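Local coordinates for SusD superfamily protein (Bacteroides thetaiotaomicron VPI-5482, PDB 3HDX) that probably binds polysaccharides at the outer membrane, as expected of a SusD-family protein serving carbohydrate uptake, at residues Ala121-Val126 with Ala204-Trp209; Ser198-Leu203 with Ser220-Asp225; Asp298-Ile303 with Leu310-Ile315; Ile318-Tyr323 with Asn327-Thr332. All coordinates share one frame; numbering follows the deposited sequence. Where two conformers were deposited one is given.

Contact 1. Residues Ala121-Val126 with Ala204-Trp209; sequences AYFYMV and AHICAW. With EDO (1,2-ethanediol), chain D.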
# COMPACT_ATOMS: atom_id res chain seq x y z
N ALA A 121 -8.84 2.38 5.07
CA ALA A 121 -9.31 3.39 4.13
C ALA A 121 -9.04 4.79 4.65
O ALA A 121 -8.54 5.65 3.91
CB ALA A 121 -10.83 3.18 3.80
N TYR A 122 -9.29 5.00 5.96
CA TYR A 122 -9.02 6.29 6.56
C TYR A 122 -7.53 6.66 6.50
O TYR A 122 -7.21 7.77 6.13
CB TYR A 122 -9.58 6.42 7.97
CG TYR A 122 -11.02 6.93 8.00
CD1 TYR A 122 -11.33 8.18 7.45
CD2 TYR A 122 -12.07 6.16 8.52
CE1 TYR A 122 -12.65 8.67 7.43
CE2 TYR A 122 -13.37 6.67 8.57
CZ TYR A 122 -13.67 7.90 7.98
OH TYR A 122 -14.98 8.34 7.99
N PHE A 123 -6.66 5.75 6.90
CA PHE A 123 -5.22 6.00 6.82
C PHE A 123 -4.80 6.34 5.40
O PHE A 123 -4.11 7.31 5.15
CB PHE A 123 -4.45 4.78 7.32
CG PHE A 123 -2.97 4.81 6.96
CD1 PHE A 123 -2.18 5.84 7.42
CD2 PHE A 123 -2.41 3.81 6.18
CE1 PHE A 123 -0.83 5.87 7.09
CE2 PHE A 123 -1.04 3.85 5.87
CZ PHE A 123 -0.28 4.86 6.38
N TYR A 124 -5.24 5.50 4.47
CA TYR A 124 -4.84 5.62 3.06
C TYR A 124 -5.24 6.98 2.48
O TYR A 124 -4.47 7.65 1.81
CB TYR A 124 -5.42 4.43 2.26
CG TYR A 124 -4.71 4.19 0.94
CD1 TYR A 124 -5.08 4.91 -0.19
CD2 TYR A 124 -3.68 3.24 0.82
CE1 TYR A 124 -4.50 4.70 -1.41
CE2 TYR A 124 -3.06 3.01 -0.39
CZ TYR A 124 -3.48 3.75 -1.51
OH TYR A 124 -2.88 3.54 -2.71
N MSE A 125 -6.46 7.39 2.81
CA MSE A 125 -6.99 8.64 2.28
C MSE A 125 -6.33 9.85 2.99
O MSE A 125 -6.13 10.90 2.36
CB MSE A 125 -8.52 8.66 2.27
CG MSE A 125 -9.14 8.90 3.60
SE MSE A 125 -11.06 8.72 3.61
CE MSE A 125 -11.46 10.01 2.19
N VAL A 126 -6.00 9.72 4.27
CA VAL A 126 -5.27 10.79 5.00
C VAL A 126 -3.90 11.05 4.40
O VAL A 126 -3.48 12.22 4.27
CB VAL A 126 -5.22 10.53 6.54
CG1 VAL A 126 -4.09 11.36 7.23
CG2 VAL A 126 -6.63 10.74 7.14
N ALA A 204 1.63 0.19 12.29
CA ALA A 204 3.04 0.55 12.15
C ALA A 204 3.22 1.74 11.20
O ALA A 204 3.96 2.67 11.49
CB ALA A 204 3.88 -0.66 11.66
N HIS A 205 2.55 1.67 10.06
CA HIS A 205 2.62 2.74 9.07
C HIS A 205 1.94 4.04 9.49
O HIS A 205 2.42 5.12 9.11
CB HIS A 205 2.22 2.24 7.68
CG HIS A 205 3.34 1.55 6.97
ND1 HIS A 205 4.46 2.25 6.56
CD2 HIS A 205 3.51 0.27 6.57
CE1 HIS A 205 5.28 1.41 5.95
NE2 HIS A 205 4.74 0.20 5.96
N ILE A 206 0.79 3.97 10.16
CA ILE A 206 0.16 5.18 10.67
C ILE A 206 1.16 5.86 11.61
O ILE A 206 1.42 7.07 11.50
CB ILE A 206 -1.13 4.90 11.48
CG1 ILE A 206 -2.25 4.42 10.55
CG2 ILE A 206 -1.57 6.17 12.25
CD1 ILE A 206 -3.47 3.73 11.26
N CYS A 207 1.73 5.07 12.52
CA CYS A 207 2.68 5.63 13.48
C CYS A 207 3.89 6.26 12.80
O CYS A 207 4.30 7.36 13.15
CB CYS A 207 3.08 4.59 14.54
SG CYS A 207 1.70 4.08 15.59
N ALA A 208 4.48 5.57 11.83
CA ALA A 208 5.61 6.14 11.12
C ALA A 208 5.24 7.45 10.39
O ALA A 208 6.01 8.41 10.41
CB ALA A 208 6.20 5.13 10.09
N TRP A 209 4.06 7.46 9.77
CA TRP A 209 3.54 8.66 9.04
C TRP A 209 3.38 9.87 9.96
O TRP A 209 3.54 11.00 9.53
CB TRP A 209 2.25 8.33 8.32
CG TRP A 209 1.71 9.38 7.38
CD1 TRP A 209 0.56 10.08 7.52
CD2 TRP A 209 2.28 9.75 6.13
NE1 TRP A 209 0.39 10.92 6.43
CE2 TRP A 209 1.44 10.73 5.57
CE3 TRP A 209 3.46 9.41 5.47
CZ2 TRP A 209 1.70 11.29 4.33
CZ3 TRP A 209 3.71 9.99 4.21
CH2 TRP A 209 2.86 10.94 3.69
C1 EDO D . 2.61 13.85 6.69
O1 EDO D . 3.68 12.94 6.99
C2 EDO D . 3.15 15.26 6.84
O2 EDO D . 3.66 15.44 8.18
O HOH W 1 -1.47 13.03 6.17
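Phe123 lays its ring against Ile206 and the backbone of helix 196-209. Its CG is anti to the backbone N (chi1 166°), which sends the ring across the space between the helices. Phe123 CD1 comes to 3.4 Å from Ile206 CG1, a close touch. The two side chains slide past each other in opposite directions. The far end of the ring meets His205, with Phe123 CZ 3.8 Å from His205 CB. The imidazole turns off from the phenyl ring. Its NE2 is hydrogen-bonded to Asp365, and its ring stacks on Trp429. Trp209 CB sits at the edge of the phenyl ring, 4.1 Å from Phe123 CE1.

The two helix segments run at 31° to each other, with axes 10.9 Å apart. This is buried packing in the helical part of the SusD fold. No direct hydrogen bond crosses it. Instead, a water in the indole plane accepts from Trp209 NE1 (2.8 Å) and donates to Val126 O (2.9 Å). An ethanediol, probably from the crystallisation liquor, places O1 over the centre of the indole and donates to Trp209 O. A leucine in place of Trp209 would probably leave this water without its N-H donor and take away the flat face under the ethanediol. The contact is therefore mainly apolar, with one water bridging the indole N-H and a helix carbonyl.

Contact 2. Residues Ser198-Leu203 with Ser220-Asp225; sequences SAYSVL and SAFIID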
# COMPACT_ATOMS: atom_id res chain seq x y z
N SER A 198 -1.94 -7.99 9.33
CA SER A 198 -2.38 -6.93 8.40
C SER A 198 -2.72 -5.67 9.21
O SER A 198 -2.27 -4.56 8.89
CB SER A 198 -3.61 -7.38 7.61
OG SER A 198 -3.46 -8.66 7.03
N ALA A 199 -3.50 -5.84 10.27
CA ALA A 199 -3.89 -4.68 11.13
C ALA A 199 -2.68 -4.03 11.78
O ALA A 199 -2.55 -2.81 11.80
CB ALA A 199 -4.93 -5.10 12.18
N TYR A 200 -1.79 -4.86 12.34
CA TYR A 200 -0.54 -4.32 12.91
C TYR A 200 0.29 -3.54 11.89
O TYR A 200 0.93 -2.56 12.26
CB TYR A 200 0.31 -5.40 13.59
CG TYR A 200 -0.11 -5.75 15.00
CD1 TYR A 200 0.11 -4.86 16.04
CD2 TYR A 200 -0.72 -6.96 15.30
CE1 TYR A 200 -0.25 -5.17 17.35
CE2 TYR A 200 -1.05 -7.30 16.62
CZ TYR A 200 -0.84 -6.41 17.63
OH TYR A 200 -1.18 -6.69 18.92
N SER A 201 0.27 -3.97 10.63
CA SER A 201 1.04 -3.30 9.58
C SER A 201 0.49 -1.90 9.32
O SER A 201 1.28 -0.97 9.10
CB SER A 201 1.11 -4.12 8.27
OG SER A 201 -0.06 -4.05 7.48
N VAL A 202 -0.83 -1.75 9.37
CA VAL A 202 -1.45 -0.44 9.20
C VAL A 202 -1.05 0.42 10.40
O VAL A 202 -0.73 1.60 10.21
CB VAL A 202 -2.99 -0.52 8.96
CG1 VAL A 202 -3.56 0.88 8.72
CG2 VAL A 202 -3.30 -1.44 7.78
N LEU A 203 -1.15 -0.12 11.62
CA LEU A 203 -0.70 0.62 12.83
C LEU A 203 0.74 1.10 12.69
O LEU A 203 1.03 2.26 12.95
CB LEU A 203 -0.85 -0.20 14.12
CG LEU A 203 -2.27 -0.34 14.67
CD1 LEU A 203 -2.24 -1.36 15.80
CD2 LEU A 203 -2.75 1.00 15.20
N SER A 220 6.23 -2.96 14.17
CA SER A 220 7.01 -3.63 13.12
C SER A 220 7.68 -4.88 13.71
O SER A 220 7.71 -5.96 13.09
CB SER A 220 8.06 -2.68 12.53
OG SER A 220 7.48 -1.56 11.90
N ALA A 221 8.23 -4.74 14.92
CA ALA A 221 8.86 -5.87 15.63
C ALA A 221 7.86 -7.00 15.85
O ALA A 221 8.13 -8.16 15.60
CB ALA A 221 9.47 -5.40 16.98
N PHE A 222 6.65 -6.64 16.24
CA PHE A 222 5.63 -7.64 16.52
C PHE A 222 5.32 -8.44 15.25
O PHE A 222 5.21 -9.66 15.26
CB PHE A 222 4.35 -7.00 17.08
CG PHE A 222 3.37 -7.99 17.59
CD1 PHE A 222 3.44 -8.41 18.92
CD2 PHE A 222 2.42 -8.55 16.76
CE1 PHE A 222 2.54 -9.39 19.41
CE2 PHE A 222 1.54 -9.56 17.20
CZ PHE A 222 1.60 -9.96 18.56
N ILE A 223 5.20 -7.73 14.14
CA ILE A 223 4.95 -8.37 12.85
C ILE A 223 6.05 -9.35 12.45
O ILE A 223 5.79 -10.50 12.10
CB ILE A 223 4.73 -7.31 11.73
CG1 ILE A 223 3.49 -6.47 12.00
CG2 ILE A 223 4.61 -7.99 10.37
CD1 ILE A 223 3.51 -5.12 11.26
N ILE A 224 7.29 -8.89 12.53
CA ILE A 224 8.44 -9.71 12.18
C ILE A 224 8.52 -10.94 13.06
O ILE A 224 8.75 -12.07 12.56
CB ILE A 224 9.75 -8.88 12.30
CG1 ILE A 224 9.78 -7.81 11.20
CG2 ILE A 224 11.00 -9.78 12.22
CD1 ILE A 224 10.72 -6.63 11.44
N ASP A 225 8.26 -10.74 14.35
CA ASP A 225 8.36 -11.83 15.32
C ASP A 225 7.21 -12.83 15.22
O ASP A 225 7.35 -13.91 15.75
CB ASP A 225 8.52 -11.30 16.73
CG ASP A 225 9.84 -10.55 16.94
OD1 ASP A 225 10.81 -10.82 16.18
OD2 ASP A 225 9.88 -9.69 17.86
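Ser198 O accepts from two donors within helix 196-209, Val202 N at 3.2 Å and Ser201 OG at 2.7 Å. The serine bond holds only for the conformer given, one of two deposited, and is less certain. The setting is an antiparallel helical hairpin made by helices 196-209 and 213-226, consistent with the TPR-like character of SusD proteins. The segments run at 153° to each other, with axes 9.2 Å apart.

No hydrogen bond crosses the contact, which is carried by apolar groups. Tyr200 and Phe222 meet through their rings. The planes are 33° apart, so the pair is oblique, and the centroids are 4.5 Å apart. Phe222 CD2 lies over one face of the tyrosine ring, toward its rim, and Tyr200 CZ lies likewise over a face of the phenyl ring. Phe222 also stacks on His226, while Tyr200 touches Ile167 of helix 152-169.

Next to the ring pair, Ile223 packs against the backbone of the other helix. With CG1 anti to the carbonyl carbon (chi1 -63°), the longer branch meets Tyr200 CB at 3.7 Å from Ile223 CG1 and carries CD1 on to the backbone. There Ile223 CD1 lies 3.6 Å from Tyr200 C and 3.5 Å from Ser201 N.

Contact 3. Residues Asp298-Ile303 with Leu310-Ile315; sequences DSLFSI and LRFGII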
# COMPACT_ATOMS: atom_id res chain seq x y z
N ASP A 298 19.28 5.99 -17.46
CA ASP A 298 19.93 6.97 -16.57
C ASP A 298 19.44 6.80 -15.13
O ASP A 298 20.23 6.81 -14.18
CB ASP A 298 19.74 8.42 -17.05
CG ASP A 298 20.55 8.75 -18.31
OD1 ASP A 298 21.42 7.95 -18.76
OD2 ASP A 298 20.32 9.86 -18.83
N SER A 299 18.13 6.62 -14.97
CA SER A 299 17.60 6.39 -13.64
C SER A 299 18.11 5.06 -13.06
O SER A 299 18.53 5.00 -11.90
CB SER A 299 16.08 6.42 -13.61
OG SER A 299 15.61 7.74 -13.84
N LEU A 300 18.07 4.00 -13.86
CA LEU A 300 18.49 2.68 -13.39
C LEU A 300 19.92 2.69 -12.89
O LEU A 300 20.21 2.12 -11.83
CB LEU A 300 18.34 1.66 -14.51
CG LEU A 300 16.90 1.24 -14.82
CD1 LEU A 300 16.87 0.47 -16.16
CD2 LEU A 300 16.25 0.43 -13.67
N PHE A 301 20.80 3.35 -13.64
CA PHE A 301 22.21 3.37 -13.28
C PHE A 301 22.51 4.29 -12.12
O PHE A 301 23.54 4.11 -11.49
CB PHE A 301 23.11 3.56 -14.50
CG PHE A 301 23.04 2.39 -15.45
CD1 PHE A 301 23.47 1.13 -15.04
CD2 PHE A 301 22.58 2.52 -16.75
CE1 PHE A 301 23.41 0.04 -15.91
CE2 PHE A 301 22.53 1.41 -17.62
CZ PHE A 301 22.93 0.18 -17.18
N SER A 302 21.62 5.24 -11.83
CA SER A 302 21.77 6.15 -10.69
C SER A 302 21.28 5.46 -9.40
O SER A 302 21.88 5.58 -8.34
CB SER A 302 20.96 7.45 -10.91
OG SER A 302 21.48 8.20 -11.99
N ILE A 303 20.17 4.73 -9.52
CA ILE A 303 19.50 4.09 -8.37
C ILE A 303 20.15 2.80 -7.93
O ILE A 303 20.30 2.57 -6.73
CB ILE A 303 18.00 3.83 -8.71
CG1 ILE A 303 17.29 5.19 -8.90
CG2 ILE A 303 17.34 3.04 -7.57
CD1 ILE A 303 15.90 5.12 -9.50
N LEU A 310 20.52 -8.11 -7.33
CA LEU A 310 19.67 -9.07 -8.05
C LEU A 310 18.47 -8.45 -8.74
O LEU A 310 17.93 -9.03 -9.68
CB LEU A 310 19.19 -10.22 -7.14
CG LEU A 310 20.29 -11.15 -6.61
CD1 LEU A 310 19.74 -12.15 -5.62
CD2 LEU A 310 20.96 -11.88 -7.79
N ARG A 311 18.01 -7.29 -8.28
CA ARG A 311 16.88 -6.63 -8.92
C ARG A 311 17.25 -6.04 -10.29
O ARG A 311 16.39 -5.98 -11.17
CB ARG A 311 16.35 -5.52 -8.00
CG ARG A 311 15.79 -6.08 -6.65
CD ARG A 311 15.72 -5.10 -5.53
NE ARG A 311 17.06 -4.67 -5.06
CZ ARG A 311 17.36 -4.25 -3.82
NH1 ARG A 311 16.45 -4.24 -2.84
NH2 ARG A 311 18.58 -3.84 -3.54
N PHE A 312 18.51 -5.64 -10.45
CA PHE A 312 19.00 -5.04 -11.69
C PHE A 312 20.45 -5.42 -11.90
O PHE A 312 21.37 -4.66 -11.70
CB PHE A 312 18.80 -3.52 -11.71
CG PHE A 312 19.17 -2.91 -13.00
CD1 PHE A 312 18.51 -3.31 -14.17
CD2 PHE A 312 20.22 -1.99 -13.09
CE1 PHE A 312 18.89 -2.77 -15.37
CE2 PHE A 312 20.60 -1.46 -14.29
CZ PHE A 312 19.94 -1.85 -15.44
N GLY A 313 20.63 -6.66 -12.30
CA GLY A 313 21.95 -7.22 -12.45
C GLY A 313 21.89 -8.44 -13.33
O GLY A 313 21.76 -8.31 -14.56
N ILE A 314 21.90 -9.62 -12.71
CA ILE A 314 21.86 -10.87 -13.44
C ILE A 314 20.62 -10.96 -14.37
O ILE A 314 19.52 -10.47 -14.05
CB ILE A 314 21.87 -12.07 -12.44
CG1 ILE A 314 22.21 -13.40 -13.10
CG2 ILE A 314 20.55 -12.18 -11.67
CD1 ILE A 314 23.69 -13.48 -13.53
N ILE A 315 20.83 -11.59 -15.52
CA ILE A 315 19.80 -11.87 -16.50
C ILE A 315 18.68 -12.71 -15.87
O ILE A 315 18.93 -13.50 -14.95
CB ILE A 315 20.44 -12.62 -17.72
CG1 ILE A 315 19.51 -12.65 -18.92
CG2 ILE A 315 20.90 -14.05 -17.33
CD1 ILE A 315 20.27 -13.24 -20.17
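Leu300 is the first residue of helix segment 298-303 to reach Phe312. Its CB sits over one face of the phenyl ring, 4.2 Å from the centroid and 27° off the normal, a CH-pi contact. Leu300 CD1 touches the same ring farther along, 3.9 Å from Phe312 CE1. Phe301 comes next. Its CB does not point at the loop, but its ring end draws nearer. Phe301 CE1 lies 3.6 Å from Phe312 CE2. The rings form an offset edge-to-face pair, with the edge of Phe312 toward the face of Phe301, planes at 60° and centroids 5.4 Å apart. At the end of the helix, Ile303 O is hydrogen-bonded to Arg422.

Phe312 gets there because its CG is anti to the backbone N (chi1 -175°), which carries the ring from the loop onto the helix. The neighbouring Arg311 is held by salt bridges to Asp309, Glu419 and Glu423. An alanine in place of Phe312 would probably open a gap beside Leu300 and leave the Phe301 ring without its aromatic partner.

The contact pins the loop after helix 297-303 back onto that helix. No hydrogen bond crosses it, so the hold between the two segments rests on apolar and aromatic packing.

Contact 4. Residues Ile318-Tyr323 with Asn327-Thr332; sequences IKYSSY and NLNEET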
# COMPACT_ATOMS: atom_id res chain seq x y z
N ILE A 318 15.88 -14.38 -20.46
CA ILE A 318 15.89 -13.82 -21.80
C ILE A 318 16.92 -12.71 -22.01
O ILE A 318 17.29 -11.97 -21.09
CB ILE A 318 14.48 -13.46 -22.26
CG1 ILE A 318 13.94 -12.25 -21.55
CG2 ILE A 318 13.50 -14.68 -22.06
CD1 ILE A 318 12.68 -11.72 -22.22
N LYS A 319 17.39 -12.63 -23.25
CA LYS A 319 18.39 -11.67 -23.64
C LYS A 319 17.86 -10.23 -23.38
O LYS A 319 16.67 -9.94 -23.59
CB LYS A 319 18.80 -11.88 -25.12
CG LYS A 319 20.04 -11.14 -25.56
CD LYS A 319 20.33 -11.40 -27.06
N TYR A 320 18.77 -9.40 -22.86
CA TYR A 320 18.54 -7.99 -22.54
C TYR A 320 17.59 -7.79 -21.35
O TYR A 320 17.02 -6.70 -21.22
CB TYR A 320 18.01 -7.19 -23.75
CG TYR A 320 18.79 -7.42 -25.01
CD1 TYR A 320 20.12 -7.07 -25.08
CD2 TYR A 320 18.18 -7.99 -26.13
CE1 TYR A 320 20.87 -7.28 -26.24
CE2 TYR A 320 18.92 -8.21 -27.32
CZ TYR A 320 20.26 -7.85 -27.35
OH TYR A 320 21.01 -8.06 -28.50
N SER A 321 17.49 -8.81 -20.49
CA SER A 321 16.66 -8.73 -19.30
C SER A 321 17.51 -8.68 -18.00
O SER A 321 18.72 -8.90 -17.97
CB SER A 321 15.71 -9.94 -19.18
OG SER A 321 16.40 -11.13 -18.84
N SER A 322 16.78 -8.35 -16.96
CA SER A 322 17.18 -8.37 -15.57
C SER A 322 15.87 -8.70 -14.85
O SER A 322 14.79 -8.74 -15.48
CB SER A 322 17.67 -6.99 -15.16
OG SER A 322 16.65 -6.01 -15.35
N TYR A 323 15.92 -8.88 -13.53
CA TYR A 323 14.69 -9.24 -12.80
C TYR A 323 13.63 -8.12 -12.76
O TYR A 323 12.44 -8.42 -12.75
CB TYR A 323 14.97 -9.78 -11.41
CG TYR A 323 15.35 -11.24 -11.44
CD1 TYR A 323 14.37 -12.21 -11.62
CD2 TYR A 323 16.65 -11.66 -11.23
CE1 TYR A 323 14.68 -13.59 -11.64
CE2 TYR A 323 16.98 -13.04 -11.25
CZ TYR A 323 15.99 -13.98 -11.44
OH TYR A 323 16.32 -15.33 -11.45
N ASN A 327 14.13 -5.53 -22.23
CA ASN A 327 14.39 -4.67 -23.39
C ASN A 327 15.48 -3.65 -23.12
O ASN A 327 15.39 -2.48 -23.56
CB ASN A 327 13.12 -3.99 -23.92
CG ASN A 327 12.05 -4.95 -24.30
OD1 ASN A 327 12.24 -6.16 -24.36
ND2 ASN A 327 10.90 -4.39 -24.64
N LEU A 328 16.53 -4.09 -22.42
CA LEU A 328 17.66 -3.18 -22.10
C LEU A 328 18.46 -2.69 -23.33
O LEU A 328 19.21 -1.73 -23.24
CB LEU A 328 18.55 -3.78 -21.02
CG LEU A 328 17.88 -3.81 -19.62
CD1 LEU A 328 18.54 -4.85 -18.67
CD2 LEU A 328 17.89 -2.40 -19.03
N ASN A 329 18.26 -3.36 -24.46
CA ASN A 329 18.81 -2.94 -25.76
C ASN A 329 18.04 -1.77 -26.39
O ASN A 329 18.58 -1.13 -27.32
CB ASN A 329 18.81 -4.12 -26.76
CG ASN A 329 17.40 -4.71 -26.99
OD1 ASN A 329 16.63 -4.94 -26.04
ND2 ASN A 329 17.07 -4.98 -28.26
N GLU A 330 16.82 -1.48 -25.92
CA GLU A 330 15.97 -0.41 -26.49
C GLU A 330 16.16 0.89 -25.72
O GLU A 330 16.68 0.90 -24.60
CB GLU A 330 14.49 -0.79 -26.45
CG GLU A 330 14.12 -2.15 -27.11
CD GLU A 330 14.14 -2.16 -28.62
OE1 GLU A 330 14.37 -1.09 -29.24
OE2 GLU A 330 13.92 -3.25 -29.20
N GLU A 331 15.71 2.00 -26.31
CA GLU A 331 15.83 3.32 -25.65
C GLU A 331 14.85 3.47 -24.47
O GLU A 331 15.14 4.22 -23.53
CB GLU A 331 15.68 4.48 -26.65
CG GLU A 331 16.82 4.55 -27.70
N THR A 332 13.71 2.76 -24.50
CA THR A 332 12.73 2.79 -23.41
C THR A 332 12.54 1.35 -22.88
O THR A 332 11.56 0.66 -23.25
CB THR A 332 11.40 3.45 -23.80
OG1 THR A 332 10.64 2.59 -24.64
CG2 THR A 332 11.69 4.78 -24.53
O HOH W 2 14.50 -8.47 -22.39
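Tyr320 meets Asn329 where a beta turn leading into strand 325-326 faces a turn in the connection from it to strand 334-335. Tyr320 is the third residue of a type II turn, Ile318 to Ser321, and Asn329 the third of a type I turn, Asn327 to Glu330. Tyr320 CB starts 3.5 Å from Asn329 OD1. Next, CG and CD2 pass the same oxygen, with Tyr320 CD2 at 3.4 Å from Asn329 OD1, and CE2 faces the amide CG and ND2. On the other flank, CD1 and CE1 lie against Asn329 CB. CZ, near the tip, is 4.0 Å from Asn329 CB.

Asn329 CG lies between its backbone N and carbonyl carbon (chi1 58°), which brings the amide over the tyrosine ring. The two planes are 15° apart and stacked. Asn329 CB adds a CH-pi contact, 3.6 Å from the ring centroid. The opposite face carries Lys319 CG, so the ring is sandwiched.

In the backbone, Leu328 N donates to Tyr320 O at 2.9 Å, nearly straight (164°). Leu328 CD1 reaches on toward Ser322 OG, which bonds to Val325 O. Leu328 O accepts from Lys297, tying the second turn to helix 297-303. A water links the backbones once more, donating to Lys319 O and accepting from Asn327 N at 3.0 Å.

In the fold
From the N terminus, helix 104-129 comes first. Contact 1 joins it to helix 196-209 and closes a long loop that includes helix 152-169. Before that loop is complete, 198-203 opens contact 2, which closes on helix 213-226. The two contacts therefore cross along the chain. They share helix 196-209 and touch where Ala204 meets Ser220 and Phe123 meets Val202. Contacts 3 and 4 follow in series. Contact 3 closes a short loop after helix 297-303, and contact 4 closes one around strand 325-326. They also touch, with Phe312 against Ser322 and Ile315 against Ser321. This peripheral loop region lies apart from the helical pair: the centres of contacts 1 and 3 are about 31 Å apart.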